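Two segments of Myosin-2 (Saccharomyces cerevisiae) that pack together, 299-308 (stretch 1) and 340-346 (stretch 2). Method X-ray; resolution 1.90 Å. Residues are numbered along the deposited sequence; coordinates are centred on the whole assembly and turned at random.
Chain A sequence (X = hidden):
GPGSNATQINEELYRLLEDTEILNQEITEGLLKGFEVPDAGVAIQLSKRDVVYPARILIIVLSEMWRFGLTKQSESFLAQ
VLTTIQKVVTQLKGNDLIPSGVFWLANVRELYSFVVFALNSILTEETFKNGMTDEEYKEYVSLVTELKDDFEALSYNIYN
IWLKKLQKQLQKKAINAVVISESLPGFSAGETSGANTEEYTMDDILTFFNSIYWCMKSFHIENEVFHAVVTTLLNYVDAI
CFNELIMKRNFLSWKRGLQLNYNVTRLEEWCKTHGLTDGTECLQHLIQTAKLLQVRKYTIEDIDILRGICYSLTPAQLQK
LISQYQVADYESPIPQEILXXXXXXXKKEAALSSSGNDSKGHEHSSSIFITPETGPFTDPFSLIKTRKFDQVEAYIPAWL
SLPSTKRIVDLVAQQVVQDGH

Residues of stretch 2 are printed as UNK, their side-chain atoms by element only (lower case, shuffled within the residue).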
# COMPACT_ATOMS: atom_id res chain seq x y z
N THR A 299 37.11 -19.39 -14.59
CA THR A 299 37.08 -20.67 -15.28
C THR A 299 35.68 -20.99 -15.81
O THR A 299 34.67 -20.43 -15.34
CB THR A 299 37.51 -21.82 -14.36
OG1 THR A 299 36.45 -22.12 -13.44
CG2 THR A 299 38.78 -21.44 -13.58
N ILE A 300 35.63 -21.89 -16.79
CA ILE A 300 34.37 -22.42 -17.28
C ILE A 300 33.46 -22.89 -16.15
O ILE A 300 32.28 -22.52 -16.07
CB ILE A 300 34.63 -23.60 -18.24
CG1 ILE A 300 35.29 -23.11 -19.53
CG2 ILE A 300 33.34 -24.37 -18.52
CD1 ILE A 300 34.48 -22.06 -20.26
N GLU A 301 34.02 -23.68 -15.24
CA GLU A 301 33.24 -24.16 -14.12
C GLU A 301 32.70 -23.03 -13.25
O GLU A 301 31.58 -23.11 -12.72
CB GLU A 301 34.06 -25.12 -13.26
CG GLU A 301 33.20 -25.88 -12.29
CD GLU A 301 34.02 -26.62 -11.26
OE1 GLU A 301 35.27 -26.58 -11.37
OE2 GLU A 301 33.42 -27.23 -10.36
N ASP A 302 33.50 -21.97 -13.08
CA ASP A 302 33.04 -20.77 -12.38
C ASP A 302 31.75 -20.27 -12.99
O ASP A 302 30.80 -19.86 -12.29
CB ASP A 302 34.09 -19.65 -12.44
CG ASP A 302 35.26 -19.86 -11.48
OD1 ASP A 302 35.16 -20.68 -10.55
OD2 ASP A 302 36.28 -19.15 -11.66
N ILE A 303 31.71 -20.27 -14.31
CA ILE A 303 30.55 -19.75 -15.01
C ILE A 303 29.38 -20.72 -14.86
O ILE A 303 28.26 -20.29 -14.65
CB ILE A 303 30.88 -19.45 -16.49
CG1 ILE A 303 31.93 -18.32 -16.58
CG2 ILE A 303 29.64 -19.04 -17.25
CD1 ILE A 303 31.51 -17.02 -15.83
N ASP A 304 29.63 -22.03 -14.92
CA ASP A 304 28.54 -22.98 -14.72
C ASP A 304 27.98 -22.86 -13.31
O ASP A 304 26.77 -22.97 -13.11
CB ASP A 304 28.99 -24.42 -15.00
CG ASP A 304 29.30 -24.66 -16.47
OD1 ASP A 304 28.74 -23.95 -17.33
OD2 ASP A 304 30.12 -25.56 -16.77
N ILE A 305 28.85 -22.64 -12.33
CA ILE A 305 28.39 -22.47 -10.95
C ILE A 305 27.59 -21.16 -10.78
O ILE A 305 26.54 -21.13 -10.13
CB ILE A 305 29.58 -22.50 -9.96
CG1 ILE A 305 30.24 -23.87 -9.96
CG2 ILE A 305 29.13 -22.14 -8.55
CD1 ILE A 305 31.65 -23.87 -9.38
N LEU A 306 28.10 -20.09 -11.38
CA LEU A 306 27.46 -18.78 -11.34
C LEU A 306 26.04 -18.87 -11.91
O LEU A 306 25.11 -18.24 -11.41
CB LEU A 306 28.30 -17.78 -12.13
CG LEU A 306 27.71 -16.39 -12.37
CD1 LEU A 306 27.61 -15.65 -11.05
CD2 LEU A 306 28.56 -15.62 -13.35
N ARG A 307 25.86 -19.67 -12.96
CA ARG A 307 24.53 -19.82 -13.54
C ARG A 307 23.53 -20.44 -12.57
O ARG A 307 22.37 -20.03 -12.55
CB ARG A 307 24.60 -20.66 -14.80
CG ARG A 307 25.35 -19.99 -15.92
CD ARG A 307 25.51 -20.96 -17.08
NE ARG A 307 24.22 -21.35 -17.64
CZ ARG A 307 24.05 -22.35 -18.50
NH1 ARG A 307 25.10 -23.07 -18.89
NH2 ARG A 307 22.84 -22.63 -18.97
N GLY A 308 23.97 -21.42 -11.79
CA GLY A 308 23.12 -22.00 -10.76
C GLY A 308 22.85 -21.06 -9.61
O GLY A 308 21.75 -21.06 -9.03
N UNK A 340 33.73 -15.66 -24.32
CA UNK A 340 33.14 -16.32 -25.48
C UNK A 340 32.28 -17.49 -25.03
O UNK A 340 31.29 -17.82 -25.67
c UNK A 340 34.99 -18.05 -26.18
n UNK A 340 36.59 -17.11 -27.83
n UNK A 340 38.66 -17.42 -26.85
n UNK A 340 38.24 -15.52 -28.07
c UNK A 340 34.23 -16.77 -26.49
c UNK A 340 36.01 -18.35 -27.32
c UNK A 340 37.83 -16.68 -27.58
N UNK A 341 32.63 -18.10 -23.90
CA UNK A 341 31.79 -19.16 -23.35
C UNK A 341 30.40 -18.61 -23.02
O UNK A 341 29.37 -19.21 -23.37
c UNK A 341 31.62 -20.87 -21.48
c UNK A 341 30.50 -21.87 -19.58
c UNK A 341 31.22 -20.82 -20.15
c UNK A 341 31.30 -22.00 -22.21
c UNK A 341 30.19 -22.98 -20.33
o UNK A 341 29.48 -24.02 -19.78
c UNK A 341 30.59 -23.05 -21.65
c UNK A 341 32.42 -19.74 -22.10
N UNK A 342 30.38 -17.47 -22.35
CA UNK A 342 29.12 -16.83 -22.00
C UNK A 342 28.33 -16.43 -23.25
O UNK A 342 27.14 -16.70 -23.34
c UNK A 342 28.10 -14.78 -21.03
c UNK A 342 29.37 -15.60 -21.13
c UNK A 342 29.86 -16.03 -19.75
N UNK A 343 29.01 -15.81 -24.21
CA UNK A 343 28.36 -15.35 -25.45
C UNK A 343 27.77 -16.53 -26.22
O UNK A 343 26.72 -16.41 -26.85
c UNK A 343 29.35 -14.58 -26.33
N UNK A 344 28.45 -17.66 -26.15
CA UNK A 344 27.95 -18.87 -26.77
C UNK A 344 26.75 -19.45 -26.02
O UNK A 344 25.86 -20.03 -26.65
c UNK A 344 30.03 -19.59 -28.03
c UNK A 344 29.07 -19.91 -26.90
o UNK A 344 29.56 -19.03 -29.05
o UNK A 344 31.24 -19.88 -27.90
N UNK A 345 26.71 -19.30 -24.70
CA UNK A 345 25.54 -19.77 -23.96
C UNK A 345 24.33 -18.93 -24.36
O UNK A 345 23.21 -19.43 -24.49
c UNK A 345 24.40 -19.90 -21.71
c UNK A 345 26.69 -20.85 -22.03
c UNK A 345 25.74 -19.73 -22.44
c UNK A 345 27.03 -20.85 -20.57
N UNK A 346 24.58 -17.64 -24.58
CA UNK A 346 23.52 -16.74 -25.00
C UNK A 346 23.06 -17.09 -26.43
O UNK A 346 21.87 -17.27 -26.67
c UNK A 346 22.95 -14.40 -25.68
c UNK A 346 23.95 -15.27 -24.95
c UNK A 346 24.09 -14.81 -23.50

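Position 340 carries seven side-chain atoms: three carbons in a row, a nitrogen, then a carbon bearing two more nitrogens. They are out of reach of stretch 1 and take no part in the contact. That chain ending in a guanidinium group identifies Arg340, and a long charged side chain is at home in so exposed a place.

At position 341 a single carbon leads to a ring of six carbons that bears one oxygen, eight side-chain atoms in all. The CA-to-CB bond points toward stretch 1, where the ring meets three residues of one helix: Ile300, Ile303 and Asp304. A six-carbon ring with one hydroxyl is a tyrosine, Tyr341. Its ring presents a face to Ile300, whose CD1 lies 3.3 Å from Tyr341 CG and 3.6 Å from the centroid of the Tyr341 ring, 25° off the normal, a CH-pi contact. At the ring's edge Ile303 CG2 approaches Tyr341 CD2 at 3.8 Å. The hydroxyl reaches farther along the helix and donates a short hydrogen bond, 2.6 Å from Tyr341 OH to Asp304 OD1. Tyrosine suits this place because its apolar ring can pack against isoleucines while its polar tip meets a carboxylate.

Position 342 has three carbons, one of which carries the other two; its CA-to-CB bond points sideways, yet one methyl touches Ile303. A side chain forked at CB with two methyls is a valine, Val342, and its CG2 lies 3.9 Å from Ile303 CG2. Both residues are buried, and a compact branched hydrocarbon fits there without leaving a polar group unpaired.

A lone carbon at position 343, out of reach of stretch 1, makes it Ala343. That methyl adds little bulk to the helix.

Position 344 shows two carbons, the second carrying two oxygens, and it too is out of reach of stretch 1. The short carboxylate marks Asp344, in a partly exposed position where a charged group can be accommodated.

Four carbons form the side chain at position 345, forked at the first, with one arm two carbons long, and they lie against Arg307. This is Ile345, one helical turn after Tyr341 and likewise directed toward stretch 1. Ile345 CD1 is 3.4 Å from Arg307 NH1, and Ile345 CG2 lies over one face of the guanidinium. The flat face of that group can rest on hydrocarbon, which isoleucine supplies.

Position 346 again has three carbons, one bearing two, out of reach of stretch 1. It is Val346, a small apolar side chain that can be tolerated at this partly exposed position, though this contact does not account for it.

The two helices run at 44° to each other, and the two stretches together bury 326 Å². Tyr341 and Ile345, spaced i to i+4, supply most of stretch 2's covered area, with Val342 beside them. On stretch 1, Ile300, Ile303, Asp304 and Arg307 recur at helical spacing and form the matching surface. Apolar packing makes much of the contact, while the Tyr341–Asp304 bond adds a directional tie.

Stretch 2 340-346: RYVADIV
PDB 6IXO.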